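Local structure of polyketide biosynthesis cytochrome P450 PksS (Bacillus subtilis, 4YZR) at residues M142-I154 / L238-G251. The protein acts in antibiotic biosynthesis as a haem-dependent cytochrome P450 monooxygenase whose substrate is dihydrobacillaene, the precursor of the polyketide bacillaene. Numbering follows the deposited sequence.
Sequences MKSFASPLPFIVI and LVVAGLETTVNLLG. With HEM (protoporphyrin IX containing Fe), chain C; HIS (histidine), chain B.
Pro150 sits as a knob in a hole on the surface of the long helix 228-259, among Gly242, Thr246, Val247 and Leu250, in a buried, apolar helix-helix contact beside the haem. Helix 148-154 runs nearly antiparallel to 238-251 (158°), their axes approaching to 8.3 Å. Two atoms of the proline ring make its closest contacts: CB lies 3.3 Å from Gly242 O, and CG meets the end of Leu250, CD1, at 3.7 Å. One turn on, Ile154 packs CG1 against bare Gly242 CA at 3.8 Å, where the absence of a side chain lets Ile154 lie directly on the main chain. Leu243 runs alongside Phe151 and sets CD2 3.5 Å from Phe151 CA. At the other end Met142, folded back at chi2 and chi3 (-52° and -62°), lays SD 3.6 Å from Gly251 CA and CE against Val247. The haem lies against the same turns of 238-251: Thr246 sets CG2 against Pro150 and OG1 near the porphyrin, donating to Ala241 O (3.1 Å) just past the wider pi-type turn at 241-245. Free histidine coordinates the iron through NE2. Such a kinked central helix, with Ala-Gly-x-Glu-Thr-Thr over the haem, is the cytochrome P450 I-helix.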
loop_
_atom_site.group_PDB
_atom_site.type_symbol
_atom_site.label_atom_id
_atom_site.label_comp_id
_atom_site.label_asym_id
_atom_site.label_seq_id
_atom_site.Cartn_x
_atom_site.Cartn_y
_atom_site.Cartn_z
ATOM N N MET A 142 8.026 -13.435 -5.837
ATOM C CA MET A 142 7.581 -12.153 -6.387
ATOM C C MET A 142 7.153 -12.284 -7.806
ATOM O O MET A 142 6.027 -11.917 -8.160
ATOM C CB MET A 142 8.678 -11.151 -6.184
ATOM C CG MET A 142 9.089 -10.984 -4.719
ATOM S SD MET A 142 7.749 -10.647 -3.576
ATOM C CE MET A 142 7.113 -9.092 -4.171
ATOM N N LYS A 143 8.007 -12.828 -8.695
ATOM C CA LYS A 143 7.649 -12.943 -10.070
ATOM C C LYS A 143 6.474 -13.820 -10.378
ATOM O O LYS A 143 5.676 -13.584 -11.319
ATOM C CB LYS A 143 8.927 -13.366 -10.843
ATOM C CG LYS A 143 8.788 -13.377 -12.342
ATOM C CD LYS A 143 10.136 -13.811 -12.993
ATOM C CE LYS A 143 10.701 -15.187 -12.626
ATOM N NZ LYS A 143 9.693 -16.266 -12.367
ATOM N N SER A 144 6.402 -14.939 -9.648
ATOM C CA SER A 144 5.449 -15.980 -9.944
ATOM C C SER A 144 4.098 -15.800 -9.337
ATOM O O SER A 144 3.173 -16.457 -9.737
ATOM C CB SER A 144 6.019 -17.343 -9.564
ATOM O OG SER A 144 6.145 -17.473 -8.202
ATOM N N PHE A 145 3.994 -14.998 -8.250
ATOM C CA PHE A 145 2.751 -15.063 -7.481
ATOM C C PHE A 145 2.425 -13.679 -6.852
ATOM O O PHE A 145 1.329 -13.143 -7.153
ATOM C CB PHE A 145 2.933 -16.105 -6.332
ATOM C CG PHE A 145 1.640 -16.473 -5.596
ATOM C CD1 PHE A 145 0.612 -17.058 -6.252
ATOM C CD2 PHE A 145 1.568 -16.251 -4.238
ATOM C CE1 PHE A 145 -0.580 -17.391 -5.584
ATOM C CE2 PHE A 145 0.445 -16.636 -3.545
ATOM C CZ PHE A 145 -0.595 -17.153 -4.213
ATOM N N ALA A 146 3.286 -13.110 -6.079
ATOM C CA ALA A 146 2.937 -11.853 -5.309
ATOM C C ALA A 146 2.809 -10.736 -6.252
ATOM O O ALA A 146 1.910 -9.881 -6.041
ATOM C CB ALA A 146 3.976 -11.601 -4.293
ATOM N N SER A 147 3.661 -10.552 -7.292
ATOM C CA SER A 147 3.499 -9.457 -8.252
ATOM C C SER A 147 2.336 -9.658 -9.219
ATOM O O SER A 147 1.516 -8.762 -9.423
ATOM C CB SER A 147 4.827 -9.204 -8.989
ATOM O OG SER A 147 5.896 -8.890 -8.095
ATOM N N PRO A 148 2.153 -10.850 -9.842
ATOM C CA PRO A 148 1.084 -10.980 -10.867
ATOM C C PRO A 148 -0.286 -10.989 -10.302
ATOM O O PRO A 148 -1.181 -10.455 -10.900
ATOM C CB PRO A 148 1.411 -12.287 -11.630
ATOM C CG PRO A 148 2.361 -12.982 -10.710
ATOM C CD PRO A 148 3.116 -11.995 -9.914
ATOM N N LEU A 149 -0.517 -11.528 -9.110
ATOM C CA LEU A 149 -1.879 -11.681 -8.625
ATOM C C LEU A 149 -2.570 -10.324 -8.495
ATOM O O LEU A 149 -3.638 -10.114 -9.113
ATOM C CB LEU A 149 -1.994 -12.544 -7.406
ATOM C CG LEU A 149 -3.398 -12.762 -6.867
ATOM C CD1 LEU A 149 -3.641 -14.175 -6.235
ATOM C CD2 LEU A 149 -3.915 -11.713 -5.958
ATOM N N PRO A 150 -1.989 -9.327 -7.814
ATOM C CA PRO A 150 -2.676 -8.022 -7.671
ATOM C C PRO A 150 -2.835 -7.378 -9.016
ATOM O O PRO A 150 -3.828 -6.632 -9.231
ATOM C CB PRO A 150 -1.811 -7.282 -6.714
ATOM C CG PRO A 150 -1.111 -8.379 -5.900
ATOM C CD PRO A 150 -0.794 -9.405 -6.937
ATOM N N PHE A 151 -1.864 -7.519 -9.909
ATOM C CA PHE A 151 -1.987 -6.948 -11.257
ATOM C C PHE A 151 -3.145 -7.513 -12.011
ATOM O O PHE A 151 -3.893 -6.725 -12.665
ATOM C CB PHE A 151 -0.677 -7.116 -12.026
ATOM C CG PHE A 151 -0.734 -6.539 -13.445
ATOM C CD1 PHE A 151 -0.485 -5.224 -13.626
ATOM C CD2 PHE A 151 -1.135 -7.308 -14.457
ATOM C CE1 PHE A 151 -0.630 -4.712 -14.972
ATOM C CE2 PHE A 151 -1.222 -6.820 -15.724
ATOM C CZ PHE A 151 -1.020 -5.545 -15.936
ATOM N N ILE A 152 -3.352 -8.800 -11.971
ATOM C CA ILE A 152 -4.479 -9.374 -12.689
ATOM C C ILE A 152 -5.807 -8.952 -12.025
ATOM O O ILE A 152 -6.775 -8.655 -12.702
ATOM C CB ILE A 152 -4.371 -10.905 -12.816
ATOM C CG1 ILE A 152 -3.019 -11.260 -13.552
ATOM C CG2 ILE A 152 -5.584 -11.489 -13.559
ATOM C CD1 ILE A 152 -2.671 -12.702 -13.407
ATOM N N VAL A 153 -5.839 -8.929 -10.693
ATOM C CA VAL A 153 -7.028 -8.447 -10.012
ATOM C C VAL A 153 -7.398 -7.061 -10.405
ATOM O O VAL A 153 -8.562 -6.750 -10.756
ATOM C CB VAL A 153 -6.823 -8.564 -8.482
ATOM C CG1 VAL A 153 -8.043 -7.829 -7.817
ATOM C CG2 VAL A 153 -6.766 -10.041 -8.099
ATOM N N ILE A 154 -6.450 -6.139 -10.409
ATOM C CA ILE A 154 -6.689 -4.754 -10.822
ATOM C C ILE A 154 -7.099 -4.691 -12.254
ATOM O O ILE A 154 -7.996 -3.881 -12.608
ATOM C CB ILE A 154 -5.452 -3.818 -10.595
ATOM C CG1 ILE A 154 -5.452 -3.374 -9.233
ATOM C CG2 ILE A 154 -5.378 -2.607 -11.595
ATOM C CD1 ILE A 154 -6.592 -2.379 -8.970
ATOM N N LEU A 238 -6.187 4.604 -7.547
ATOM C CA LEU A 238 -6.611 3.235 -7.326
ATOM C C LEU A 238 -5.664 2.183 -7.937
ATOM O O LEU A 238 -5.324 1.149 -7.378
ATOM C CB LEU A 238 -7.996 3.003 -7.879
ATOM C CG LEU A 238 -9.118 3.753 -7.151
ATOM C CD1 LEU A 238 -10.423 3.692 -7.910
ATOM C CD2 LEU A 238 -9.354 3.274 -5.731
ATOM N N VAL A 239 -5.236 2.485 -9.192
ATOM C CA VAL A 239 -4.308 1.607 -9.836
ATOM C C VAL A 239 -2.972 1.597 -9.083
ATOM O O VAL A 239 -2.487 0.457 -8.848
ATOM C CB VAL A 239 -4.096 2.014 -11.306
ATOM C CG1 VAL A 239 -2.901 1.296 -11.920
ATOM C CG2 VAL A 239 -5.340 1.760 -12.091
ATOM N N VAL A 240 -2.422 2.710 -8.700
ATOM C CA VAL A 240 -1.136 2.717 -7.978
ATOM C C VAL A 240 -1.239 1.846 -6.674
ATOM O O VAL A 240 -0.447 0.906 -6.432
ATOM C CB VAL A 240 -0.706 4.091 -7.729
ATOM C CG1 VAL A 240 0.416 4.182 -6.700
ATOM C CG2 VAL A 240 -0.251 4.759 -9.025
ATOM N N ALA A 241 -2.358 1.991 -5.994
ATOM C CA ALA A 241 -2.642 1.216 -4.682
ATOM C C ALA A 241 -2.780 -0.204 -4.842
ATOM O O ALA A 241 -2.168 -1.043 -4.100
ATOM C CB ALA A 241 -3.786 1.839 -3.981
ATOM N N GLY A 242 -3.482 -0.611 -5.865
ATOM C CA GLY A 242 -3.720 -1.977 -6.147
ATOM C C GLY A 242 -2.580 -2.808 -6.612
ATOM O O GLY A 242 -2.648 -4.056 -6.702
ATOM N N LEU A 243 -1.511 -2.146 -6.991
ATOM C CA LEU A 243 -0.328 -2.734 -7.498
ATOM C C LEU A 243 0.850 -2.997 -6.543
ATOM O O LEU A 243 1.093 -4.162 -6.179
ATOM C CB LEU A 243 0.133 -2.080 -8.779
ATOM C CG LEU A 243 -0.892 -2.217 -9.910
ATOM C CD1 LEU A 243 -0.406 -1.575 -11.181
ATOM C CD2 LEU A 243 -1.308 -3.705 -10.177
ATOM N N GLU A 244 1.591 -2.006 -6.109
ATOM C CA GLU A 244 2.955 -2.287 -5.573
ATOM C C GLU A 244 2.665 -2.553 -4.094
ATOM O O GLU A 244 3.250 -3.473 -3.501
ATOM C CB GLU A 244 3.946 -1.150 -5.783
ATOM C CG GLU A 244 5.287 -1.292 -5.051
ATOM C CD GLU A 244 6.283 -0.223 -5.492
ATOM O OE1 GLU A 244 7.437 -0.333 -5.025
ATOM O OE2 GLU A 244 5.928 0.747 -6.167
ATOM N N THR A 245 1.835 -1.810 -3.439
ATOM C CA THR A 245 1.675 -1.964 -2.024
ATOM C C THR A 245 0.943 -3.295 -1.662
ATOM O O THR A 245 1.326 -4.027 -0.737
ATOM C CB THR A 245 1.103 -0.681 -1.406
ATOM O OG1 THR A 245 -0.100 -0.309 -2.103
ATOM C CG2 THR A 245 2.101 0.297 -1.470
ATOM N N THR A 246 -0.023 -3.688 -2.503
ATOM C CA THR A 246 -0.686 -4.985 -2.304
ATOM C C THR A 246 0.263 -6.134 -2.621
ATOM O O THR A 246 0.297 -7.099 -1.904
ATOM C CB THR A 246 -1.925 -4.997 -3.267
ATOM O OG1 THR A 246 -2.794 -3.864 -2.936
ATOM C CG2 THR A 246 -2.706 -6.165 -3.053
ATOM N N VAL A 247 1.056 -5.986 -3.696
ATOM C CA VAL A 247 2.150 -6.919 -3.968
ATOM C C VAL A 247 2.998 -7.084 -2.749
ATOM O O VAL A 247 3.416 -8.226 -2.423
ATOM C CB VAL A 247 2.951 -6.389 -5.184
ATOM C CG1 VAL A 247 4.213 -7.209 -5.387
ATOM C CG2 VAL A 247 2.088 -6.450 -6.446
ATOM N N ASN A 248 3.348 -6.003 -2.064
ATOM C CA ASN A 248 4.232 -6.080 -0.914
ATOM C C ASN A 248 3.540 -6.784 0.238
ATOM O O ASN A 248 4.260 -7.471 0.996
ATOM C CB ASN A 248 4.778 -4.717 -0.563
ATOM C CG ASN A 248 5.747 -4.222 -1.571
ATOM O OD1 ASN A 248 6.329 -5.115 -2.251
ATOM N ND2 ASN A 248 5.913 -2.983 -1.680
ATOM N N LEU A 249 2.273 -6.614 0.467
ATOM C CA LEU A 249 1.636 -7.447 1.481
ATOM C C LEU A 249 1.906 -8.921 1.185
ATOM O O LEU A 249 2.237 -9.736 2.058
ATOM C CB LEU A 249 0.143 -7.193 1.605
ATOM C CG LEU A 249 -0.655 -8.128 2.515
ATOM C CD1 LEU A 249 -0.153 -8.149 3.959
ATOM C CD2 LEU A 249 -2.138 -7.812 2.507
ATOM N N LEU A 250 1.632 -9.318 -0.069
ATOM C CA LEU A 250 1.770 -10.737 -0.383
ATOM C C LEU A 250 3.167 -11.177 -0.288
ATOM O O LEU A 250 3.452 -12.294 0.200
ATOM C CB LEU A 250 1.232 -10.991 -1.769
ATOM C CG LEU A 250 -0.236 -10.725 -2.013
ATOM C CD1 LEU A 250 -0.737 -11.075 -3.391
ATOM C CD2 LEU A 250 -1.153 -11.237 -0.951
ATOM N N GLY A 251 4.144 -10.389 -0.772
ATOM C CA GLY A 251 5.521 -10.814 -0.738
ATOM C C GLY A 251 6.099 -10.851 0.653
ATOM O O GLY A 251 6.701 -11.835 1.116
HETATM C CHA HEM C . -5.050 5.059 1.502
HETATM C CHB HEM C . -2.301 1.337 2.894
HETATM C CHC HEM C . -4.131 -1.347 -0.725
HETATM C CHD HEM C . -6.724 2.426 -2.160
HETATM C C1A HEM C . -4.130 4.299 2.184
HETATM C C2A HEM C . -3.365 4.665 3.385
HETATM C C3A HEM C . -2.583 3.666 3.707
HETATM C C4A HEM C . -2.880 2.564 2.787
HETATM C CMA HEM C . -1.555 3.629 4.766
HETATM C CAA HEM C . -3.382 6.059 4.023
HETATM C CBA HEM C . -2.363 6.946 3.470
HETATM C CGA HEM C . -2.231 8.407 4.083
HETATM O O1A HEM C . -1.205 9.032 3.644
HETATM O O2A HEM C . -3.054 8.667 4.880
HETATM C C1B HEM C . -2.551 0.281 2.020
HETATM C C2B HEM C . -2.015 -1.037 2.115
HETATM C C3B HEM C . -2.496 -1.820 1.119
HETATM C C4B HEM C . -3.391 -0.943 0.363
HETATM C CMB HEM C . -1.084 -1.409 3.175
HETATM C CAB HEM C . -2.261 -3.208 0.761
HETATM C CBB HEM C . -1.806 -4.055 1.615
HETATM C C1C HEM C . -5.035 -0.612 -1.443
HETATM C C2C HEM C . -5.793 -0.997 -2.568
HETATM C C3C HEM C . -6.553 0.093 -2.995
HETATM C C4C HEM C . -6.202 1.166 -2.122
HETATM C CMC HEM C . -5.828 -2.429 -3.036
HETATM C CAC HEM C . -7.492 0.178 -4.102
HETATM C CBC HEM C . -7.422 -0.549 -5.157
HETATM C C1D HEM C . -6.505 3.492 -1.322
HETATM C C2D HEM C . -7.070 4.808 -1.497
HETATM C C3D HEM C . -6.608 5.539 -0.440
HETATM C C4D HEM C . -5.759 4.663 0.392
HETATM C CMD HEM C . -8.048 5.245 -2.565
HETATM C CAD HEM C . -6.923 6.974 -0.104
HETATM C CBD HEM C . -8.121 7.109 0.782
HETATM C CGD HEM C . -8.579 8.570 1.083
HETATM O O1D HEM C . -7.743 9.453 0.862
HETATM O O2D HEM C . -9.720 8.689 1.569
HETATM N NA HEM C . -3.858 2.991 1.936
HETATM N NB HEM C . -3.429 0.279 0.960
HETATM N NC HEM C . -5.316 0.699 -1.175
HETATM N ND HEM C . -5.702 3.413 -0.209
HETATM FE FE HEM C . -4.636 1.839 0.413
HETATM C CG HIS B . -1.090 2.931 -1.664
HETATM N ND1 HIS B . -1.857 4.089 -1.881
HETATM C CD2 HIS B . -1.884 2.080 -0.979
HETATM C CE1 HIS B . -3.028 3.918 -1.293
HETATM N NE2 HIS B . -3.052 2.688 -0.762
#